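Local structure of cyclic di-GMP-binding protein XC_3703 (Xanthomonas campestris pv. campestris, 5B7W) at residues Phe4-Glu9 with Leu128-Lys133; Arg29-Gly34 with Val57-Asp62; Asn48-Ser53 with Gly89-Val94; Thr95-Ile100 with Phe150-Gln155; Ile100-Ala105 with Ala121-Asp126. The protein binds the bacterial second messenger cyclic di-GMP and, in its absence, promotes binding of a LysR-type transcriptional regulator to its target genes, and regulates virulence and biofilm formation. All blocks are in the same frame, centred on the assembly; numbering follows the deposited sequence.

Contact 1. Residues Phe4-Glu9 with Leu128-Lys133; sequences FDVISE and LRVTGK
Strand 4-7 runs antiparallel to strand 128-132, the two axes 4.5 Å apart with their directions at 145°, and Phe4 with Val130 and Val6 with Leu128 form hydrogen-bonded pairs flanking the non-hydrogen-bonded pair Asp5 with Arg129. The straightest of the four backbone bonds goes from Val6 N to Leu128 O (2.6 Å, 175° at the hydrogen).

Phe4, Val6, Leu128 and Val130 share one face. Phe4 takes the crowded first torsion, CG between the backbone N and carbonyl carbon (chi1 68°), which lays its ring alongside Val130, CE1 reaching Val130 CB at 3.6 Å. The CG2 methyls of Val6 and Val130 meet obliquely at 3.9 Å, and Leu138, Ile142 and Leu145 of helix 135-146 cover this apolar face.

On the other face Asp5 and Arg129 cross. The Arg129 chain, bent at chi3, sets its guanidinium obliquely beside the carboxylate, with Asp5 OD1 3.1 Å above the middle of the guanidinium plane. Asp5 OD2 lies 3.1 Å from Arg129 NH1, a salt bridge of charges alone, since no N-H points at the oxygen; NH1 gives its hydrogen bond to Asn158 on strand 155-160.

With Lys133, by similarity a residue of a c-di-GMP binding site, following in the same segment, this is the central strand pair of the RRM-like four-stranded sheet of domain I.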
# COMPACT_ATOMS: atom_id res chain seq x y z
N PHE A 4 -6.26 -14.52 14.37
CA PHE A 4 -6.56 -13.77 13.16
C PHE A 4 -5.25 -13.51 12.43
O PHE A 4 -4.17 -13.75 12.96
CB PHE A 4 -7.30 -12.46 13.47
CG PHE A 4 -6.46 -11.45 14.19
CD1 PHE A 4 -6.34 -11.48 15.57
CD2 PHE A 4 -5.79 -10.46 13.48
CE1 PHE A 4 -5.57 -10.54 16.23
CE2 PHE A 4 -5.01 -9.53 14.14
CZ PHE A 4 -4.90 -9.57 15.51
N ASP A 5 -5.36 -12.99 11.22
CA ASP A 5 -4.21 -12.68 10.39
C ASP A 5 -4.08 -11.18 10.21
O ASP A 5 -5.06 -10.50 9.89
CB ASP A 5 -4.31 -13.36 9.02
CG ASP A 5 -3.78 -14.78 9.03
OD1 ASP A 5 -3.09 -15.15 10.01
OD2 ASP A 5 -4.04 -15.52 8.07
N VAL A 6 -2.87 -10.67 10.43
CA VAL A 6 -2.52 -9.30 10.05
C VAL A 6 -1.99 -9.35 8.63
O VAL A 6 -0.97 -10.00 8.36
CB VAL A 6 -1.50 -8.69 11.01
CG1 VAL A 6 -1.23 -7.24 10.66
CG2 VAL A 6 -1.97 -8.82 12.45
N ILE A 7 -2.68 -8.68 7.71
CA ILE A 7 -2.31 -8.72 6.30
C ILE A 7 -2.08 -7.29 5.81
O ILE A 7 -2.47 -6.31 6.45
CB ILE A 7 -3.37 -9.42 5.43
CG1 ILE A 7 -4.68 -8.62 5.44
CG2 ILE A 7 -3.60 -10.84 5.91
CD1 ILE A 7 -5.77 -9.24 4.59
N SER A 8 -1.43 -7.20 4.65
CA SER A 8 -1.22 -5.93 3.95
C SER A 8 -1.43 -6.24 2.47
O SER A 8 -0.49 -6.60 1.76
CB SER A 8 0.15 -5.35 4.22
OG SER A 8 0.25 -4.04 3.69
N GLU A 9 -2.67 -6.10 2.01
CA GLU A 9 -3.05 -6.50 0.67
C GLU A 9 -3.81 -5.38 -0.02
O GLU A 9 -4.46 -4.56 0.62
CB GLU A 9 -3.91 -7.77 0.70
CG GLU A 9 -3.17 -8.99 1.21
CD GLU A 9 -4.02 -10.25 1.17
OE1 GLU A 9 -5.23 -10.14 0.88
OE2 GLU A 9 -3.47 -11.34 1.43
N LEU A 128 1.01 -12.15 9.30
CA LEU A 128 1.30 -12.32 10.72
C LEU A 128 0.05 -12.83 11.41
O LEU A 128 -0.96 -12.12 11.49
CB LEU A 128 1.78 -11.01 11.35
CG LEU A 128 2.19 -11.10 12.82
CD1 LEU A 128 3.48 -11.90 12.97
CD2 LEU A 128 2.33 -9.72 13.44
N ARG A 129 0.10 -14.07 11.91
CA ARG A 129 -1.01 -14.62 12.67
C ARG A 129 -0.82 -14.32 14.15
O ARG A 129 0.24 -14.59 14.71
CB ARG A 129 -1.15 -16.13 12.46
CG ARG A 129 -2.38 -16.71 13.15
CD ARG A 129 -2.61 -18.16 12.79
NE ARG A 129 -2.92 -18.34 11.38
CZ ARG A 129 -4.07 -18.01 10.80
NH1 ARG A 129 -4.24 -18.22 9.50
NH2 ARG A 129 -5.05 -17.46 11.51
N VAL A 130 -1.86 -13.76 14.76
CA VAL A 130 -1.84 -13.36 16.17
C VAL A 130 -2.79 -14.27 16.93
O VAL A 130 -3.95 -14.43 16.53
CB VAL A 130 -2.22 -11.89 16.34
CG1 VAL A 130 -2.26 -11.51 17.80
CG2 VAL A 130 -1.25 -10.99 15.57
N THR A 131 -2.30 -14.88 18.00
CA THR A 131 -3.09 -15.78 18.83
C THR A 131 -3.14 -15.25 20.26
O THR A 131 -2.14 -14.75 20.79
CB THR A 131 -2.52 -17.20 18.82
OG1 THR A 131 -1.29 -17.23 19.55
CG2 THR A 131 -2.28 -17.67 17.40
N GLY A 132 -4.31 -15.37 20.88
CA GLY A 132 -4.49 -14.99 22.27
C GLY A 132 -5.49 -15.92 22.93
O GLY A 132 -6.21 -16.65 22.26
N LYS A 133 -5.52 -15.87 24.26
CA LYS A 133 -6.41 -16.78 24.99
C LYS A 133 -7.87 -16.37 24.85
O LYS A 133 -8.75 -17.23 24.89
CB LYS A 133 -6.00 -16.88 26.47
CG LYS A 133 -5.67 -15.58 27.21
CD LYS A 133 -6.91 -14.86 27.71
CE LYS A 133 -6.57 -13.75 28.68
NZ LYS A 133 -7.69 -12.76 28.78

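Contact 2. Residues Arg29-Gly34 with Val57-Asp62; sequences RFDFKG and VKQMTD
Gln59 turns its CG anti to the carbonyl carbon (chi1 -68°) and then runs on extended from the helix, while Asp31, with CG in the crowded place between backbone N and carbonyl carbon (chi1 55°), reaches out to meet it tip to tip. The amide and carboxylate planes stand nearly perpendicular, and the resulting bond from Gln59 NE2 to Asp31 OD2 is weak: 3.0 Å long but well bent at the hydrogen.

Arg29 folds back through bends at chi2 and chi3 so that Asp31 OD1 stands over one face of its guanidinium, toward the rim. Asp31 OD2 is 3.0 Å from Arg29 NH1, a salt bridge without a directed N-H because the oxygen stands well out of the guanidinium plane. Asp31 thus faces both Arg29 and Gln59, whereas Arg29 NH2 and Gln59 NE2, 3.4 Å apart, are two donors and do not bond.

The contact ties the loop between helix 12-26 and strand 38-42 to helix 54-70, one of the two helices that pack on a single side of the RRM-like sheet of domain II. Beside the polar tips, Phe32 CZ lies 4.0 Å from Met60 CG, the two side chains crossing obliquely. Met60 SD lies 5.5 Å from the ring centroid, an oblique Met-aromatic contact. Gln59 OE1 is 3.8 Å from Phe32 CZ, its amide sliding past the ring with the planes 30° apart. Leu26 of helix 12-26 and Ala37 touch both Phe32 and Met60.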
# COMPACT_ATOMS: atom_id res chain seq x y z
N ARG A 29 -7.44 16.59 -18.67
CA ARG A 29 -6.76 17.73 -18.07
C ARG A 29 -6.14 18.60 -19.15
O ARG A 29 -5.50 18.08 -20.08
CB ARG A 29 -5.70 17.26 -17.07
CG ARG A 29 -6.26 17.01 -15.68
CD ARG A 29 -5.84 18.11 -14.72
NE ARG A 29 -4.56 17.81 -14.08
CZ ARG A 29 -3.72 18.73 -13.62
NH1 ARG A 29 -4.01 20.02 -13.73
NH2 ARG A 29 -2.58 18.35 -13.05
N PHE A 30 -6.32 19.91 -19.03
CA PHE A 30 -5.93 20.82 -20.10
C PHE A 30 -4.42 21.00 -20.18
O PHE A 30 -3.88 21.26 -21.26
CB PHE A 30 -6.60 22.18 -19.91
CG PHE A 30 -8.11 22.11 -19.84
CD1 PHE A 30 -8.80 21.04 -20.38
CD2 PHE A 30 -8.83 23.12 -19.23
CE1 PHE A 30 -10.18 20.98 -20.32
CE2 PHE A 30 -10.21 23.07 -19.16
CZ PHE A 30 -10.88 21.99 -19.70
N ASP A 31 -3.71 20.87 -19.05
CA ASP A 31 -2.26 21.02 -19.05
C ASP A 31 -1.53 19.78 -19.55
O ASP A 31 -0.30 19.80 -19.65
CB ASP A 31 -1.77 21.38 -17.64
CG ASP A 31 -2.24 20.39 -16.59
OD1 ASP A 31 -3.22 19.66 -16.85
OD2 ASP A 31 -1.63 20.35 -15.50
N PHE A 32 -2.26 18.70 -19.85
CA PHE A 32 -1.69 17.54 -20.52
C PHE A 32 -2.18 17.42 -21.96
O PHE A 32 -2.18 16.32 -22.52
CB PHE A 32 -2.00 16.27 -19.73
CG PHE A 32 -1.23 16.15 -18.44
CD1 PHE A 32 -1.67 16.80 -17.30
CD2 PHE A 32 -0.06 15.41 -18.39
CE1 PHE A 32 -0.95 16.70 -16.12
CE2 PHE A 32 0.65 15.31 -17.21
CZ PHE A 32 0.21 15.95 -16.07
N LYS A 33 -2.60 18.53 -22.54
CA LYS A 33 -3.00 18.59 -23.94
C LYS A 33 -1.91 18.05 -24.85
O LYS A 33 -0.76 18.52 -24.81
CB LYS A 33 -3.36 20.04 -24.32
CG LYS A 33 -2.17 21.01 -24.49
CD LYS A 33 -1.44 21.30 -23.18
CE LYS A 33 -0.16 22.08 -23.39
NZ LYS A 33 0.79 21.89 -22.26
N GLY A 34 -2.24 17.02 -25.62
CA GLY A 34 -1.29 16.37 -26.51
C GLY A 34 0.03 15.99 -25.87
O GLY A 34 1.00 15.69 -26.57
N VAL A 57 5.23 14.81 -13.59
CA VAL A 57 5.11 13.56 -12.85
C VAL A 57 4.62 13.83 -11.43
O VAL A 57 3.81 13.07 -10.88
CB VAL A 57 6.45 12.80 -12.85
CG1 VAL A 57 6.38 11.60 -11.92
CG2 VAL A 57 6.80 12.36 -14.26
N LYS A 58 5.08 14.93 -10.82
CA LYS A 58 4.59 15.31 -9.50
C LYS A 58 3.09 15.56 -9.52
O LYS A 58 2.38 15.19 -8.58
CB LYS A 58 5.34 16.54 -8.99
CG LYS A 58 5.09 16.85 -7.53
CD LYS A 58 5.06 18.35 -7.26
CE LYS A 58 6.46 18.95 -7.26
NZ LYS A 58 6.43 20.38 -6.85
N GLN A 59 2.60 16.20 -10.59
CA GLN A 59 1.15 16.35 -10.75
C GLN A 59 0.47 14.99 -10.85
O GLN A 59 -0.56 14.75 -10.23
CB GLN A 59 0.85 17.19 -11.99
CG GLN A 59 1.24 18.64 -11.89
CD GLN A 59 0.89 19.41 -13.15
OE1 GLN A 59 1.31 19.05 -14.25
NE2 GLN A 59 0.09 20.46 -12.99
N MET A 60 1.05 14.08 -11.66
CA MET A 60 0.46 12.76 -11.81
C MET A 60 0.44 11.99 -10.50
O MET A 60 -0.46 11.18 -10.27
CB MET A 60 1.22 11.96 -12.87
CG MET A 60 1.10 12.52 -14.28
SD MET A 60 1.62 11.31 -15.51
CE MET A 60 3.38 11.30 -15.20
N THR A 61 1.42 12.23 -9.63
CA THR A 61 1.41 11.60 -8.31
C THR A 61 0.16 12.01 -7.53
O THR A 61 -0.47 11.17 -6.87
CB THR A 61 2.67 11.98 -7.54
OG1 THR A 61 3.82 11.41 -8.19
CG2 THR A 61 2.61 11.47 -6.10
N ASP A 62 -0.21 13.29 -7.59
CA ASP A 62 -1.43 13.74 -6.93
C ASP A 62 -2.66 13.09 -7.53
O ASP A 62 -3.61 12.75 -6.82
CB ASP A 62 -1.53 15.27 -7.01
CG ASP A 62 -0.33 15.97 -6.40
OD1 ASP A 62 0.30 15.39 -5.50
OD2 ASP A 62 -0.03 17.10 -6.82

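Contact 3. Residues Asn48-Ser53 with Gly89-Val94; sequences NQSAPS and GARQKV
Two neighbouring antiparallel strands of the RRM-like sheet of domain II, 46-51 and 90-96, make this contact, their axes 4.7 Å apart and their directions at 166°. Gln49 with Gln92 and Ala51 with Ala90 are the hydrogen-bonded pairs; Asn48 with Lys93 and Ser50 with Arg91 are the non-hydrogen-bonded ones. Each hydrogen-bonded pair is joined twice, and the shortest of the four bonds runs from Ala90 N to Ala51 O (2.6 Å), nearly along the C=O axis. CA-H...O contacts such as Arg91 CA to Gln49 O (3.2 Å) fill in the spacing.

On the face with Gln49, Ala51, Ala90 and Gln92, the two glutamines lie side by side and point the same way, their amide planes 37° apart. Gln49 has CG anti to the carbonyl carbon and Gln92 has CG anti to the backbone N (chi1 -172°), which brings Gln49 NE2 to 3.0 Å from Gln92 OE1. Gln49 NE2 bonds to Thr61 of helix 54-70, and Gln92 NE2 to the Gly81 carbonyl of strand 78-85, so both buried amides are tied to the surrounding fold. Gln49 also crosses Val94, whose CG2 comes to 3.8 Å from Gln49 NE2.

The opposite face is more polar: Arg91, extended to NE, lays NH1 against Ser50 CB at 3.5 Å. Next to Ala90, Gly89 sits tight against Ala51 and Pro52, where a CB would clash with Ala51 O; Ser53 caps the following helix. An antiparallel sheet with two helices on its Gln49 and Gln92 side is the RRM-like alpha+beta arrangement.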
# COMPACT_ATOMS: atom_id res chain seq x y z
N ASN A 48 4.33 2.66 -13.24
CA ASN A 48 5.33 3.49 -13.89
C ASN A 48 4.69 4.80 -14.34
O ASN A 48 3.75 4.79 -15.14
CB ASN A 48 5.97 2.76 -15.07
CG ASN A 48 6.97 1.71 -14.63
OD1 ASN A 48 7.88 1.98 -13.84
ND2 ASN A 48 6.80 0.49 -15.13
N GLN A 49 5.20 5.91 -13.83
CA GLN A 49 4.77 7.24 -14.24
C GLN A 49 5.80 7.81 -15.20
O GLN A 49 7.01 7.68 -14.99
CB GLN A 49 4.60 8.17 -13.04
CG GLN A 49 3.88 7.55 -11.86
CD GLN A 49 3.58 8.56 -10.76
OE1 GLN A 49 2.42 8.87 -10.49
NE2 GLN A 49 4.63 9.08 -10.13
N SER A 50 5.32 8.45 -16.27
CA SER A 50 6.20 9.04 -17.27
C SER A 50 5.57 10.31 -17.81
O SER A 50 4.38 10.33 -18.15
CB SER A 50 6.47 8.06 -18.42
OG SER A 50 5.26 7.68 -19.06
N ALA A 51 6.37 11.38 -17.88
CA ALA A 51 5.92 12.66 -18.36
C ALA A 51 7.11 13.41 -18.92
O ALA A 51 8.27 12.99 -18.71
CB ALA A 51 5.24 13.48 -17.25
N PRO A 52 6.90 14.49 -19.66
CA PRO A 52 8.04 15.27 -20.17
C PRO A 52 8.91 15.87 -19.08
O PRO A 52 10.13 15.99 -19.28
CB PRO A 52 7.38 16.36 -21.02
CG PRO A 52 6.10 15.74 -21.47
CD PRO A 52 5.64 14.87 -20.34
N SER A 53 8.35 16.27 -17.94
CA SER A 53 9.10 17.00 -16.93
C SER A 53 8.88 16.41 -15.54
O SER A 53 7.93 15.66 -15.30
CB SER A 53 8.72 18.49 -16.92
OG SER A 53 7.38 18.67 -16.50
N GLY A 89 12.35 12.42 -21.31
CA GLY A 89 11.43 12.97 -20.33
C GLY A 89 11.75 12.44 -18.94
O GLY A 89 12.86 12.00 -18.68
N ALA A 90 10.75 12.51 -18.07
CA ALA A 90 10.87 12.08 -16.69
C ALA A 90 10.09 10.78 -16.48
O ALA A 90 9.01 10.60 -17.05
CB ALA A 90 10.36 13.15 -15.73
N ARG A 91 10.65 9.89 -15.66
CA ARG A 91 10.01 8.63 -15.33
C ARG A 91 10.21 8.34 -13.85
O ARG A 91 11.24 8.70 -13.26
CB ARG A 91 10.57 7.47 -16.17
CG ARG A 91 10.35 7.62 -17.67
CD ARG A 91 10.86 6.40 -18.42
NE ARG A 91 10.65 6.53 -19.86
CZ ARG A 91 9.54 6.16 -20.50
NH1 ARG A 91 8.53 5.65 -19.81
NH2 ARG A 91 9.44 6.32 -21.81
N GLN A 92 9.22 7.68 -13.25
CA GLN A 92 9.30 7.33 -11.84
C GLN A 92 8.56 6.02 -11.60
O GLN A 92 7.44 5.83 -12.09
CB GLN A 92 8.70 8.44 -10.96
CG GLN A 92 8.92 8.21 -9.47
CD GLN A 92 8.25 9.27 -8.62
OE1 GLN A 92 7.27 9.89 -9.03
NE2 GLN A 92 8.78 9.49 -7.42
N LYS A 93 9.18 5.13 -10.83
CA LYS A 93 8.61 3.84 -10.49
C LYS A 93 7.98 3.92 -9.10
O LYS A 93 8.65 4.30 -8.13
CB LYS A 93 9.69 2.75 -10.53
CG LYS A 93 9.33 1.48 -9.79
CD LYS A 93 10.44 0.44 -9.93
CE LYS A 93 10.10 -0.83 -9.18
NZ LYS A 93 11.09 -1.91 -9.45
N VAL A 94 6.71 3.55 -9.01
CA VAL A 94 5.97 3.54 -7.75
C VAL A 94 5.62 2.09 -7.45
O VAL A 94 4.84 1.46 -8.18
CB VAL A 94 4.72 4.42 -7.80
CG1 VAL A 94 4.07 4.50 -6.42
CG2 VAL A 94 5.07 5.81 -8.32

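Contact 4. Residues Thr95-Ile100 with Phe150-Gln155; sequences TVKQGI and FELPLQ
This is a loop-to-loop contact near the centre of the chain, where the polypeptide leaving strand 90-96 of domain II meets the segment that leads into strand 155-160 of domain I. Residues 97-100 and 150-154 are loop, and the touching parts run 69° apart, so side chains rather than paired backbones do the joining.

Lys97 carries the polar half. Its CG is anti to the carbonyl carbon and its chain kinks at chi3 (-55°), swinging the ammonium onto a backbone carbonyl: Lys97 NZ donates to Glu151 O at 2.9 Å, nearly along the C=O axis. The Glu151 carboxylate, with OE2 4.5 Å from Lys97 NZ, is beyond a salt bridge and may add some attraction, though this side chain is poorly ordered.

The apolar half is built by Leu152 and Leu154. Leu152 CD2 presses on the backbone of Gly99, 3.4 Å from Gly99 O. Ile100, with CG1 anti to the carbonyl carbon and an extended chi2, sends CD1 forward to meet Leu154 CD2 at 4.1 Å, the two crossing at about a right angle. Val6 of strand 3-7 touches both Ile100 and Leu154, and Ser8 is hydrogen-bonded to the backbones of Gly99 and Pro153. Glycine suits position 99, where any side chain would collide with the carbonyl oxygen of the residue before. The contact is that of an interdomain linker joining two RRM-like domains.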
# COMPACT_ATOMS: atom_id res chain seq x y z
N THR A 95 6.19 1.55 -6.37
CA THR A 95 5.92 0.18 -5.96
C THR A 95 4.70 0.15 -5.05
O THR A 95 4.68 0.81 -4.01
CB THR A 95 7.13 -0.42 -5.24
OG1 THR A 95 8.24 -0.51 -6.15
CG2 THR A 95 6.80 -1.81 -4.71
N VAL A 96 3.68 -0.61 -5.46
CA VAL A 96 2.51 -0.83 -4.62
C VAL A 96 2.84 -1.96 -3.65
O VAL A 96 2.70 -3.14 -3.98
CB VAL A 96 1.27 -1.16 -5.46
CG1 VAL A 96 0.05 -1.32 -4.57
CG2 VAL A 96 1.04 -0.08 -6.51
N LYS A 97 3.30 -1.59 -2.45
CA LYS A 97 3.76 -2.58 -1.49
C LYS A 97 2.60 -3.43 -0.99
O LYS A 97 1.55 -2.91 -0.62
CB LYS A 97 4.45 -1.90 -0.31
CG LYS A 97 5.72 -1.13 -0.68
CD LYS A 97 6.28 -0.38 0.52
CE LYS A 97 5.25 0.54 1.14
NZ LYS A 97 5.78 1.27 2.32
N GLN A 98 2.80 -4.75 -1.00
CA GLN A 98 1.82 -5.71 -0.52
C GLN A 98 2.55 -6.83 0.22
O GLN A 98 3.68 -7.17 -0.11
CB GLN A 98 0.97 -6.30 -1.66
CG GLN A 98 0.34 -5.27 -2.58
CD GLN A 98 0.27 -5.73 -4.02
OE1 GLN A 98 -0.63 -6.47 -4.40
NE2 GLN A 98 1.23 -5.28 -4.83
N GLY A 99 1.88 -7.39 1.23
CA GLY A 99 2.48 -8.43 2.03
C GLY A 99 3.39 -7.88 3.11
O GLY A 99 3.96 -6.80 2.94
N ILE A 100 3.54 -8.60 4.21
CA ILE A 100 4.36 -8.16 5.33
C ILE A 100 5.67 -8.95 5.30
O ILE A 100 5.69 -10.14 5.62
CB ILE A 100 3.63 -8.32 6.67
CG1 ILE A 100 2.33 -7.53 6.66
CG2 ILE A 100 4.52 -7.85 7.81
CD1 ILE A 100 1.50 -7.68 7.91
N PHE A 150 3.27 2.85 11.45
CA PHE A 150 3.78 1.77 10.61
C PHE A 150 3.82 2.22 9.15
O PHE A 150 2.95 2.96 8.69
CB PHE A 150 2.91 0.52 10.75
CG PHE A 150 3.61 -0.75 10.37
CD1 PHE A 150 4.77 -1.12 11.03
CD2 PHE A 150 3.11 -1.57 9.38
CE1 PHE A 150 5.42 -2.29 10.69
CE2 PHE A 150 3.76 -2.74 9.04
CZ PHE A 150 4.92 -3.09 9.70
N GLU A 151 4.84 1.74 8.44
CA GLU A 151 5.06 2.07 7.03
C GLU A 151 4.17 1.27 6.09
O GLU A 151 4.40 1.30 4.88
CB GLU A 151 6.53 1.83 6.68
CG GLU A 151 7.01 0.41 6.92
CD GLU A 151 8.48 0.23 6.62
OE1 GLU A 151 9.27 0.05 7.58
OE2 GLU A 151 8.86 0.27 5.43
N LEU A 152 3.18 0.55 6.62
CA LEU A 152 2.31 -0.27 5.80
C LEU A 152 0.85 -0.19 6.26
O LEU A 152 0.58 -0.18 7.46
CB LEU A 152 2.72 -1.75 5.81
CG LEU A 152 3.61 -2.30 4.70
CD1 LEU A 152 5.08 -2.08 5.00
CD2 LEU A 152 3.34 -3.78 4.44
N PRO A 153 -0.08 -0.15 5.31
CA PRO A 153 -1.49 -0.34 5.67
C PRO A 153 -1.73 -1.76 6.15
O PRO A 153 -1.22 -2.72 5.59
CB PRO A 153 -2.23 -0.06 4.35
CG PRO A 153 -1.24 0.68 3.49
CD PRO A 153 0.10 0.13 3.88
N LEU A 154 -2.52 -1.87 7.22
CA LEU A 154 -2.81 -3.16 7.84
C LEU A 154 -4.30 -3.45 7.74
O LEU A 154 -5.13 -2.58 8.03
CB LEU A 154 -2.37 -3.19 9.30
CG LEU A 154 -0.88 -3.00 9.59
CD1 LEU A 154 -0.60 -3.13 11.08
CD2 LEU A 154 -0.05 -3.99 8.79
N GLN A 155 -4.64 -4.67 7.33
CA GLN A 155 -5.99 -5.20 7.42
C GLN A 155 -5.96 -6.47 8.26
O GLN A 155 -4.89 -7.02 8.56
CB GLN A 155 -6.59 -5.47 6.04
CG GLN A 155 -6.51 -4.29 5.08
CD GLN A 155 -5.26 -4.32 4.24
OE1 GLN A 155 -4.91 -5.34 3.64
NE2 GLN A 155 -4.56 -3.19 4.19

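Contact 5. Residues Ile100-Ala105 with Ala121-Asp126; sequences IEQKQA and AQINGD
Asp126 O is the best-held polar atom across this contact, gripped by one hydrogen bond, from Ile100 N at 2.7 Å and 158° at the hydrogen, met in the carbonyl plane on a lone pair. The same approach sets Asp126 CA 3.4 Å from Ile100 O, a CA-H...O contact, so the two backbones touch at two points just before helix 102-114 begins. Ile100 CB also lies 3.3 Å from Asp126 O.

A second polar network lies within the helix start. Glu101 occupies the N-cap position, and Gln104 folds back over it through a bent chi2 (89°). Its OE1 accepts from Glu101 N at 3.2 Å, with the donor standing above the carbonyl plane, while Gln104 NE2 gives a bond to Glu101 OE2 at 3.1 Å, met from above the carboxylate plane. Two reciprocal bonds therefore fix the Gln104 amide against the N-cap residue, and Ala105 N closes the first turn on Glu101 O.

The apolar part rests on Ile123, whose CG1 takes the crowded position between backbone N and carbonyl carbon (chi1 80°). This leaves its CG2 against Ala105 CB at 3.8 Å and brings Ile123 CD1 to 3.7 Å from Gln102 CG, the two side chains crossing at about a right angle. Leu128 of strand 127-132 touches Ile123 from the neighbouring strand, extending the apolar layer into the sheet. A helix start laid on the edge strand 119-124, with Asp126 in the turn 125-126 bonded to Ile100 two residues before the helix, is helix-on-sheet packing of RRM-like domain I.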
# COMPACT_ATOMS: atom_id res chain seq x y z
N ILE A 100 3.54 -8.60 4.21
CA ILE A 100 4.36 -8.16 5.33
C ILE A 100 5.67 -8.95 5.30
O ILE A 100 5.69 -10.14 5.62
CB ILE A 100 3.63 -8.32 6.67
CG1 ILE A 100 2.33 -7.53 6.66
CG2 ILE A 100 4.52 -7.85 7.81
CD1 ILE A 100 1.50 -7.68 7.91
N GLU A 101 6.75 -8.28 4.90
CA GLU A 101 8.06 -8.91 4.85
C GLU A 101 8.55 -9.24 6.26
O GLU A 101 8.03 -8.75 7.26
CB GLU A 101 9.06 -7.99 4.14
CG GLU A 101 8.61 -7.51 2.77
CD GLU A 101 9.27 -6.21 2.36
OE1 GLU A 101 8.71 -5.50 1.50
OE2 GLU A 101 10.36 -5.89 2.90
N GLN A 102 9.58 -10.09 6.31
CA GLN A 102 10.13 -10.50 7.60
C GLN A 102 10.66 -9.30 8.39
O GLN A 102 10.63 -9.32 9.63
CB GLN A 102 11.24 -11.52 7.39
CG GLN A 102 10.91 -12.91 7.92
CD GLN A 102 11.89 -13.96 7.44
OE1 GLN A 102 13.09 -13.70 7.30
NE2 GLN A 102 11.39 -15.17 7.19
N LYS A 103 11.14 -8.27 7.70
CA LYS A 103 11.59 -7.06 8.37
C LYS A 103 10.44 -6.40 9.13
O LYS A 103 10.53 -6.16 10.34
CB LYS A 103 12.20 -6.10 7.35
CG LYS A 103 12.52 -4.72 7.89
CD LYS A 103 13.62 -4.78 8.94
CE LYS A 103 14.68 -3.73 8.66
NZ LYS A 103 14.09 -2.45 8.18
N GLN A 104 9.35 -6.10 8.42
CA GLN A 104 8.22 -5.42 9.05
C GLN A 104 7.48 -6.34 10.01
O GLN A 104 6.87 -5.87 10.98
CB GLN A 104 7.27 -4.89 7.98
CG GLN A 104 7.93 -3.93 6.99
CD GLN A 104 8.54 -4.64 5.79
OE1 GLN A 104 7.83 -5.24 4.99
NE2 GLN A 104 9.85 -4.55 5.66
N ALA A 105 7.51 -7.66 9.77
CA ALA A 105 6.82 -8.60 10.65
C ALA A 105 7.45 -8.62 12.03
O ALA A 105 6.75 -8.50 13.05
CB ALA A 105 6.83 -10.00 10.03
N ALA A 121 2.43 -13.81 18.54
CA ALA A 121 2.48 -13.52 17.12
C ALA A 121 3.43 -14.48 16.42
O ALA A 121 4.50 -14.81 16.95
CB ALA A 121 2.91 -12.08 16.87
N GLN A 122 3.04 -14.93 15.23
CA GLN A 122 3.85 -15.85 14.45
C GLN A 122 3.77 -15.46 12.99
O GLN A 122 2.68 -15.23 12.47
CB GLN A 122 3.39 -17.30 14.63
CG GLN A 122 4.09 -18.29 13.72
CD GLN A 122 4.25 -19.66 14.36
OE1 GLN A 122 3.31 -20.21 14.91
NE2 GLN A 122 5.46 -20.21 14.27
N ILE A 123 4.92 -15.38 12.33
CA ILE A 123 4.95 -15.08 10.91
C ILE A 123 4.58 -16.33 10.13
O ILE A 123 4.99 -17.45 10.47
CB ILE A 123 6.32 -14.52 10.49
CG1 ILE A 123 7.35 -15.64 10.30
CG2 ILE A 123 6.82 -13.51 11.51
CD1 ILE A 123 8.66 -15.17 9.70
N ASN A 124 3.75 -16.16 9.11
CA ASN A 124 3.34 -17.26 8.23
C ASN A 124 3.35 -16.71 6.81
O ASN A 124 2.36 -16.11 6.36
CB ASN A 124 1.97 -17.81 8.62
CG ASN A 124 1.95 -18.44 9.99
OD1 ASN A 124 1.36 -17.91 10.93
ND2 ASN A 124 2.61 -19.59 10.13
N GLY A 125 4.46 -16.90 6.12
CA GLY A 125 4.60 -16.30 4.80
C GLY A 125 4.72 -14.80 4.92
O GLY A 125 5.54 -14.27 5.68
N ASP A 126 3.88 -14.09 4.17
CA ASP A 126 3.85 -12.63 4.19
C ASP A 126 2.76 -12.09 5.10
O ASP A 126 2.41 -10.90 5.01
CB ASP A 126 3.67 -12.09 2.77
CG ASP A 126 2.42 -12.61 2.09
OD1 ASP A 126 1.82 -13.58 2.61
OD2 ASP A 126 2.05 -12.07 1.03

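Two RRM-like domains, in which contacts 1 and 5 belong to one and contacts 2 and 3 to the other, are bridged by contact 4, whose centre is about 5 Å from that of the chain. The centres of contacts 1 and 2 are about 40 Å apart, those of 1 and 5 only about 10 Å and of 2 and 3 about 11 Å. Strands 119-124 and 127-132 are sheet neighbours, linking contacts 5 and 1; helix 54-70 follows strand 46-51, linking 2 and 3. Contact 1 encloses contacts 2 and 3 because domain I resumes only after domain II; contact 5 falls in domain I between the segments of contact 1, and contact 4 crosses contact 1.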